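Local atomic coordinates of ABC transporter, substrate-binding protein (Clostridium perfringens, PDB entry 4EDP), a protein that probably binds a solute outside the cell membrane and delivers it to an ABC transporter for import. Residues Ser155-Trp160 / Ala186-Val191; Pro171-Thr176 / Gln341-Trp346. All coordinates share one frame; numbering follows the deposited sequence. Where two conformers were deposited one is given.

Contact 1. Residues Ser155-Trp160 / Ala186-Val191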
ATOM      1  N   SER A 155      16.840  11.940   6.606  1.00 14.80           N
ATOM      2  CA  SER A 155      16.353  10.759   7.330  1.00 14.35           C
ATOM      3  C   SER A 155      14.943  11.025   7.856  1.00 13.38           C
ATOM      4  O   SER A 155      14.485  12.171   7.871  1.00 13.75           O
ATOM      5  CB  SER A 155      17.263  10.517   8.523  1.00 15.49           C
ATOM      6  OG  SER A 155      17.132  11.590   9.438  1.00 14.52           O
ATOM      7  N   TRP A 156      14.252   9.983   8.309  1.00 11.74           N
ATOM      8  CA  TRP A 156      12.933  10.179   8.886  1.00 11.16           C
ATOM      9  C   TRP A 156      13.031  11.052  10.145  1.00 12.43           C
ATOM     10  O   TRP A 156      12.168  11.902  10.395  1.00 11.64           O
ATOM     11  CB  TRP A 156      12.292   8.845   9.291  1.00 10.89           C
ATOM     12  CG  TRP A 156      11.935   7.914   8.157  1.00 11.09           C
ATOM     13  CD1 TRP A 156      12.448   6.654   7.934  1.00 12.26           C
ATOM     14  CD2 TRP A 156      10.992   8.144   7.102  1.00 10.43           C
ATOM     15  NE1 TRP A 156      11.886   6.106   6.812  1.00 13.11           N
ATOM     16  CE2 TRP A 156      10.985   6.990   6.286  1.00 10.24           C
ATOM     17  CE3 TRP A 156      10.154   9.212   6.756  1.00 12.03           C
ATOM     18  CZ2 TRP A 156      10.199   6.890   5.148  1.00 14.92           C
ATOM     19  CZ3 TRP A 156       9.375   9.101   5.632  1.00 11.48           C
ATOM     20  CH2 TRP A 156       9.400   7.965   4.837  1.00 12.35           C
ATOM     21  N   GLU A 157      14.088  10.834  10.927  1.00 11.96           N
ATOM     22  CA  GLU A 157      14.279  11.574  12.168  1.00 13.17           C
ATOM     23  C   GLU A 157      14.427  13.085  11.962  1.00 13.01           C
ATOM     24  O   GLU A 157      14.109  13.861  12.866  1.00 11.61           O
ATOM     25  CB  GLU A 157      15.458  11.019  12.961  1.00 14.48           C
ATOM     26  CG  GLU A 157      15.250   9.556  13.439  1.00 17.58           C
ATOM     27  CD  GLU A 157      15.449   8.450  12.396  1.00 23.51           C
ATOM     28  OE1 GLU A 157      15.857   8.706  11.224  1.00 19.38           O
ATOM     29  OE2 GLU A 157      15.226   7.270  12.798  1.00 23.21           O
ATOM     30  N   ASP A 158      14.910  13.487  10.787  1.00 12.31           N
ATOM     31  CA  ASP A 158      15.067  14.912  10.454  1.00 13.74           C
ATOM     32  C   ASP A 158      13.723  15.653  10.444  1.00 13.34           C
ATOM     33  O   ASP A 158      13.695  16.881  10.553  1.00 14.09           O
ATOM     34  CB  ASP A 158      15.794  15.128   9.110  1.00 11.05           C
ATOM     35  CG  ASP A 158      17.280  14.820   9.164  1.00 16.26           C
ATOM     36  OD1 ASP A 158      17.903  14.858  10.254  1.00 16.42           O
ATOM     37  OD2 ASP A 158      17.839  14.578   8.076  1.00 16.58           O
ATOM     38  N   LEU A 159      12.608  14.931  10.324  1.00 12.36           N
ATOM     39  CA  LEU A 159      11.283  15.576  10.342  1.00 12.02           C
ATOM     40  C   LEU A 159      11.001  16.255  11.691  1.00 11.94           C
ATOM     41  O   LEU A 159      10.158  17.141  11.773  1.00 12.46           O
ATOM     42  CB  LEU A 159      10.177  14.553  10.028  1.00 12.33           C
ATOM     43  CG  LEU A 159      10.191  13.987   8.594  1.00 12.47           C
ATOM     44  CD1 LEU A 159       9.182  12.830   8.478  1.00 13.33           C
ATOM     45  CD2 LEU A 159       9.910  15.073   7.551  1.00 17.36           C
ATOM     46  N   TRP A 160      11.720  15.839  12.732  1.00 11.32           N
ATOM     47  CA  TRP A 160      11.602  16.416  14.076  1.00 12.06           C
ATOM     48  C   TRP A 160      12.429  17.677  14.313  1.00 12.96           C
ATOM     49  O   TRP A 160      12.321  18.285  15.376  1.00 14.08           O
ATOM     50  CB  TRP A 160      11.979  15.379  15.141  1.00 11.16           C
ATOM     51  CG  TRP A 160      10.894  14.396  15.512  1.00 11.35           C
ATOM     52  CD1 TRP A 160      10.148  14.426  16.647  1.00 13.77           C
ATOM     53  CD2 TRP A 160      10.427  13.256  14.760  1.00  9.80           C
ATOM     54  NE1 TRP A 160       9.240  13.400  16.653  1.00 13.27           N
ATOM     55  CE2 TRP A 160       9.387  12.664  15.510  1.00 13.94           C
ATOM     56  CE3 TRP A 160      10.774  12.687  13.536  1.00 12.97           C
ATOM     57  CZ2 TRP A 160       8.701  11.540  15.078  1.00 13.26           C
ATOM     58  CZ3 TRP A 160      10.096  11.564  13.111  1.00 14.18           C
ATOM     59  CH2 TRP A 160       9.070  11.001  13.877  1.00 13.52           C
ATOM     60  N   ALA A 186       8.242   5.087  15.997  1.00 11.98           N
ATOM     61  CA  ALA A 186       8.825   4.013  16.808  1.00 12.81           C
ATOM     62  C   ALA A 186      10.339   3.907  16.557  1.00 14.10           C
ATOM     63  O   ALA A 186      11.102   3.651  17.496  1.00 14.14           O
ATOM     64  CB  ALA A 186       8.167   2.665  16.521  1.00 12.50           C
ATOM     65  N   GLU A 187      10.769   4.054  15.303  1.00 15.24           N
ATOM     66  CA  GLU A 187      12.208   4.005  14.996  1.00 17.33           C
ATOM     67  C   GLU A 187      12.943   5.119  15.730  1.00 17.60           C
ATOM     68  O   GLU A 187      14.002   4.886  16.294  1.00 18.29           O
ATOM     69  CB  GLU A 187      12.510   4.166  13.502  1.00 19.97           C
ATOM     70  CG  GLU A 187      11.918   3.144  12.573  1.00 21.57           C
ATOM     71  CD  GLU A 187      12.551   3.242  11.167  1.00 26.64           C
ATOM     72  OE1 GLU A 187      13.801   3.144  11.080  1.00 28.07           O
ATOM     73  OE2 GLU A 187      11.808   3.418  10.172  1.00 20.56           O
ATOM     74  N   LYS A 188      12.374   6.317  15.692  1.00 17.27           N
ATOM     75  CA  LYS A 188      12.904   7.507  16.366  1.00 18.54           C
ATOM     76  C   LYS A 188      13.031   7.216  17.866  1.00 18.22           C
ATOM     77  O   LYS A 188      14.059   7.501  18.485  1.00 16.89           O
ATOM     78  CB  LYS A 188      11.942   8.668  16.115  1.00 19.82           C
ATOM     79  CG  LYS A 188      12.216  10.044  16.803  1.00 22.75           C
ATOM     80  CD  LYS A 188      13.358  10.807  16.194  1.00 26.19           C
ATOM     81  CE  LYS A 188      13.427  12.227  16.744  1.00 25.98           C
ATOM     82  NZ  LYS A 188      13.427  12.266  18.214  1.00 26.16           N
ATOM     83  N   ALA A 189      12.001   6.609  18.448  1.00 15.96           N
ATOM     84  CA  ALA A 189      12.028   6.257  19.884  1.00 16.80           C
ATOM     85  C   ALA A 189      13.012   5.123  20.212  1.00 17.16           C
ATOM     86  O   ALA A 189      13.501   5.001  21.348  1.00 17.76           O
ATOM     87  CB  ALA A 189      10.615   5.852  20.332  1.00 17.25           C
ATOM     88  N   GLY A 190      13.297   4.280  19.227  1.00 15.68           N
ATOM     89  CA  GLY A 190      14.158   3.146  19.439  1.00 16.77           C
ATOM     90  C   GLY A 190      13.460   1.999  20.163  1.00 15.97           C
ATOM     91  O   GLY A 190      14.114   1.150  20.739  1.00 17.33           O
ATOM     92  N   VAL A 191      12.128   1.970  20.130  1.00 14.16           N
ATOM     93  CA  VAL A 191      11.366   0.888  20.752  1.00 14.30           C
ATOM     94  C   VAL A 191      10.373   0.370  19.710  1.00 14.51           C
ATOM     95  O   VAL A 191       9.508   1.114  19.256  1.00 13.38           O
ATOM     96  CB  VAL A 191      10.597   1.341  22.024  1.00 13.98           C
ATOM     97  CG1 VAL A 191       9.727   0.185  22.587  1.00 15.03           C
ATOM     98  CG2 VAL A 191      11.560   1.872  23.092  1.00 13.93           C
TER
HETATM   99  O   HOH W   1      15.943   5.263  11.278  1.00 28.87           O
HETATM  100  O   HOH W   2      16.505   6.213  14.737  1.00 32.53           O
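Lys-188, in the last turn of helix 178-189, reaches toward the short 3-10 segment 157-160 of this periplasmic-binding-protein fold, between the side chains of Glu-157 and Trp-160. Its CB leaves the helix toward that segment, with CG anti to the backbone N (chi1 176°). CG passes the six-membered side of the Trp-160 indole, 4.1 Å from CE2. The chain bends at chi2, and the Lys-188 and Glu-157 side chains run past each other in opposite directions, Lys-188 CD 3.6 Å from Glu-157 CG. CE then settles over one face of the indole, 3.6 Å from Trp-160 CG, in a CH-pi contact. A second bend, at chi4, sets Lys-188 NZ above the same face, 4.4 Å from the centroid of the Trp-160 five-membered ring, a cation-pi contact; NZ also forms a salt bridge with Glu-204, whose backbone O receives Trp-160 NE1. Glu-157 and Glu-187 meet through water: one molecule donates to Glu-157 OE2 at 2.6 Å and to Glu-187 OE1, another joins the same OE2 to Glu-187 O. Glu-187 OE2 is hydrogen-bonded to Tyr-261 OH, and OE1 is salt-bridged to Lys-328. The like charges are probably eased by these waters and Lys-328.

Contact 2. Residues Pro171-Thr176 / Gln341-Trp346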
ATOM      1  N   PRO A 171       0.538  11.724   6.837  1.00 12.93           N
ATOM      2  CA  PRO A 171      -0.704  11.028   6.580  1.00 13.54           C
ATOM      3  C   PRO A 171      -1.455  10.724   7.860  1.00 13.33           C
ATOM      4  O   PRO A 171      -0.839  10.403   8.894  1.00 14.29           O
ATOM      5  CB  PRO A 171      -0.239   9.721   5.915  1.00 13.49           C
ATOM      6  CG  PRO A 171       1.098   9.494   6.462  1.00 14.90           C
ATOM      7  CD  PRO A 171       1.706  10.875   6.544  1.00 13.52           C
ATOM      8  N   ASP A 172      -2.779  10.817   7.805  1.00 12.86           N
ATOM      9  CA  ASP A 172      -3.584  10.545   8.979  1.00 13.83           C
ATOM     10  C   ASP A 172      -3.568   9.051   9.284  1.00 13.99           C
ATOM     11  O   ASP A 172      -3.322   8.215   8.396  1.00 13.30           O
ATOM     12  CB  ASP A 172      -5.026  10.999   8.774  1.00 15.53           C
ATOM     13  CG  ASP A 172      -5.820  10.956  10.058  1.00 21.16           C
ATOM     14  OD1 ASP A 172      -5.378  11.575  11.049  1.00 23.13           O
ATOM     15  OD2 ASP A 172      -6.873  10.294  10.069  1.00 29.98           O
ATOM     16  N   ILE A 173      -3.828   8.722  10.540  1.00 15.33           N
ATOM     17  CA  ILE A 173      -3.838   7.327  10.992  1.00 16.11           C
ATOM     18  C   ILE A 173      -4.799   6.440  10.207  1.00 17.30           C
ATOM     19  O   ILE A 173      -4.538   5.239  10.051  1.00 17.48           O
ATOM     20  CB  ILE A 173      -4.159   7.245  12.503  1.00 16.59           C
ATOM     21  CG1 ILE A 173      -3.896   5.834  13.043  1.00 16.38           C
ATOM     22  CG2 ILE A 173      -5.594   7.718  12.781  1.00 16.38           C
ATOM     23  CD1 ILE A 173      -2.398   5.363  12.889  1.00 16.45           C
ATOM     24  N   THR A 174      -5.886   7.016   9.691  1.00 17.05           N
ATOM     25  CA  THR A 174      -6.894   6.257   8.941  1.00 19.34           C
ATOM     26  C   THR A 174      -6.570   6.006   7.461  1.00 19.17           C
ATOM     27  O   THR A 174      -7.346   5.359   6.761  1.00 20.68           O
ATOM     28  CB  THR A 174      -8.280   6.974   9.008  1.00 20.63           C
ATOM     29  OG1 THR A 174      -8.182   8.281   8.426  1.00 24.20           O
ATOM     30  CG2 THR A 174      -8.747   7.099  10.446  1.00 23.22           C
ATOM     31  N   THR A 175      -5.428   6.499   6.998  1.00 17.49           N
ATOM     32  CA  THR A 175      -5.014   6.364   5.601  1.00 16.52           C
ATOM     33  C   THR A 175      -4.077   5.182   5.457  1.00 15.65           C
ATOM     34  O   THR A 175      -3.594   4.628   6.448  1.00 13.94           O
ATOM     35  CB  THR A 175      -4.241   7.605   5.108  1.00 16.77           C
ATOM     36  OG1 THR A 175      -2.987   7.688   5.797  1.00 17.07           O
ATOM     37  CG2 THR A 175      -5.064   8.898   5.322  1.00 18.72           C
ATOM     38  N   THR A 176      -3.802   4.810   4.218  1.00 13.38           N
ATOM     39  CA  THR A 176      -2.914   3.679   3.947  1.00 13.31           C
ATOM     40  C   THR A 176      -1.611   3.714   4.709  1.00 13.16           C
ATOM     41  O   THR A 176      -1.175   2.697   5.256  1.00 12.79           O
ATOM     42  CB  THR A 176      -2.585   3.622   2.457  1.00 14.52           C
ATOM     43  OG1 THR A 176      -3.811   3.516   1.738  1.00 16.74           O
ATOM     44  CG2 THR A 176      -1.671   2.422   2.140  1.00 14.90           C
ATOM     45  N   GLN A 341      -6.708   1.249  19.497  1.00 22.21           N
ATOM     46  CA  GLN A 341      -5.872   1.959  20.457  1.00 23.64           C
ATOM     47  C   GLN A 341      -5.079   3.054  19.743  1.00 21.55           C
ATOM     48  O   GLN A 341      -5.024   4.197  20.210  1.00 22.88           O
ATOM     49  CB  GLN A 341      -4.914   0.982  21.144  1.00 23.12           C
ATOM     50  CG  GLN A 341      -3.977   1.601  22.183  1.00 28.23           C
ATOM     51  CD  GLN A 341      -3.105   0.549  22.880  1.00 34.30           C
ATOM     52  OE1 GLN A 341      -3.387  -0.640  22.815  1.00 38.53           O
ATOM     53  NE2 GLN A 341      -2.043   0.994  23.551  1.00 37.60           N
ATOM     54  N   TRP A 342      -4.494   2.703  18.603  1.00 19.35           N
ATOM     55  CA  TRP A 342      -3.694   3.652  17.811  1.00 17.57           C
ATOM     56  C   TRP A 342      -4.507   4.842  17.336  1.00 17.94           C
ATOM     57  O   TRP A 342      -4.069   5.984  17.459  1.00 18.28           O
ATOM     58  CB  TRP A 342      -3.032   2.933  16.645  1.00 16.23           C
ATOM     59  CG  TRP A 342      -1.799   2.172  17.038  1.00 16.95           C
ATOM     60  CD1 TRP A 342      -1.458   1.742  18.293  1.00 17.83           C
ATOM     61  CD2 TRP A 342      -0.807   1.630  16.149  1.00 13.94           C
ATOM     62  NE1 TRP A 342      -0.278   1.043  18.252  1.00 16.09           N
ATOM     63  CE2 TRP A 342       0.137   0.940  16.948  1.00 12.48           C
ATOM     64  CE3 TRP A 342      -0.607   1.691  14.772  1.00 13.71           C
ATOM     65  CZ2 TRP A 342       1.255   0.322  16.405  1.00 11.91           C
ATOM     66  CZ3 TRP A 342       0.512   1.075  14.228  1.00 13.71           C
ATOM     67  CH2 TRP A 342       1.421   0.390  15.041  1.00 14.92           C
ATOM     68  N   VAL A 343      -5.686   4.581  16.791  1.00 18.09           N
ATOM     69  CA  VAL A 343      -6.565   5.653  16.352  1.00 19.16           C
ATOM     70  C   VAL A 343      -6.925   6.580  17.528  1.00 21.00           C
ATOM     71  O   VAL A 343      -6.872   7.795  17.399  1.00 20.12           O
ATOM     72  CB  VAL A 343      -7.821   5.084  15.695  1.00 20.71           C
ATOM     73  CG1 VAL A 343      -8.834   6.178  15.456  1.00 22.92           C
ATOM     74  CG2 VAL A 343      -7.444   4.380  14.392  1.00 17.78           C
ATOM     75  N   ASN A 344      -7.290   5.999  18.669  0.60 22.17           N
ATOM     76  CA  ASN A 344      -7.611   6.799  19.851  0.60 24.32           C
ATOM     77  C   ASN A 344      -6.427   7.677  20.254  0.60 23.84           C
ATOM     78  O   ASN A 344      -6.574   8.887  20.436  0.60 25.82           O
ATOM     79  CB  ASN A 344      -8.027   5.909  21.027  0.60 25.51           C
ATOM     80  CG  ASN A 344      -9.408   5.312  20.856  0.60 28.23           C
ATOM     81  OD1 ASN A 344     -10.117   5.630  19.903  0.60 31.30           O
ATOM     82  ND2 ASN A 344      -9.813   4.462  21.798  0.60 28.09           N
ATOM     83  N   ASN A 345      -5.257   7.065  20.382  1.00 23.10           N
ATOM     84  CA  ASN A 345      -4.030   7.794  20.754  1.00 22.46           C
ATOM     85  C   ASN A 345      -3.688   8.905  19.761  1.00 21.76           C
ATOM     86  O   ASN A 345      -3.328  10.021  20.152  1.00 21.99           O
ATOM     87  CB  ASN A 345      -2.832   6.851  20.804  1.00 21.55           C
ATOM     88  CG  ASN A 345      -2.775   6.007  22.070  1.00 28.91           C
ATOM     89  OD1 ASN A 345      -3.379   6.338  23.089  1.00 32.31           O
ATOM     90  ND2 ASN A 345      -1.992   4.927  22.016  1.00 32.73           N
ATOM     91  N   TRP A 346      -3.795   8.584  18.477  1.00 19.74           N
ATOM     92  CA  TRP A 346      -3.472   9.527  17.399  1.00 20.45           C
ATOM     93  C   TRP A 346      -4.374  10.743  17.454  1.00 23.29           C
ATOM     94  O   TRP A 346      -3.898  11.878  17.455  1.00 23.05           O
ATOM     95  CB  TRP A 346      -3.643   8.839  16.048  1.00 18.43           C
ATOM     96  CG  TRP A 346      -3.318   9.695  14.853  1.00 18.75           C
ATOM     97  CD1 TRP A 346      -4.144  10.601  14.234  1.00 19.68           C
ATOM     98  CD2 TRP A 346      -2.095   9.685  14.095  1.00 16.77           C
ATOM     99  NE1 TRP A 346      -3.502  11.155  13.152  1.00 22.22           N
ATOM    100  CE2 TRP A 346      -2.249  10.604  13.040  1.00 18.57           C
ATOM    101  CE3 TRP A 346      -0.895   8.969  14.199  1.00 14.28           C
ATOM    102  CZ2 TRP A 346      -1.238  10.846  12.113  1.00 16.63           C
ATOM    103  CZ3 TRP A 346       0.110   9.202  13.281  1.00 17.18           C
ATOM    104  CH2 TRP A 346      -0.065  10.139  12.246  1.00 18.67           C
TER
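Both Ile-173, through CG1, and Trp-346, through CG, place the first branch anti to the backbone N (chi1 -169° and -179°), and these torsions bring the isoleucine and the indole past each other in opposite directions. Ile-173 sits in a type I beta turn, Asp-172 to Thr-175, that follows strand 168-171 in the periplasmic-binding-protein fold; Trp-346 belongs to the C-terminal helix 332-350. CB of Ile-173 lies over one face of the indole, 3.5 Å from Trp-346 CG, a CH-pi contact nearly along the normal of the five-membered ring. Its CG2 takes the neighbouring patch, 3.5 Å from Trp-346 CD1, while CG1 turns to Val-343, 4.1 Å from CG2 of that residue. Val-182 of helix 178-189 also touches Ile-173, so the buried side chain joins that helix to the C-terminal one. Asp-172 starts away from the helix, yet its OD1 returns to accept a weak, bent hydrogen bond from Trp-346 NE1 (2.8 Å, 127°), the carboxylate and ring planes being steeply inclined. Its other oxygen, OD2, accepts from Thr-174 OG1 through the anti lone pair, which fixes the carboxylate against the turn. Asp-172 O is gripped twice, by Thr-175 N and by Thr-175 OG1 at 2.7 Å. The carbonyl of Pro-171 is buried without a hydrogen-bonding partner, its O lying 3.3 Å from Trp-346 CZ2.

How the contacts relate
The centres of the two contacts lie about 17 Å apart and their nearest atoms about 7 Å, so they do not touch. Along the chain their segments alternate: 155-160, then 171-176, then 186-191, and 341-346 far behind. Strand 168-171, paired with 212-216 and 233-237, leads from the first segment into the second. Helix 178-189 carries part of contact 1 near its C-terminal end and, nearer its start, packs against contact 2 through Met-181 and Val-182; helix 199-208 borders both. Contact 1 is at the surface, contact 2 is buried. Both lie in the same lobe of the two-lobed binding-protein fold, tying a surface loop and the C-terminal helix 332-350 to it.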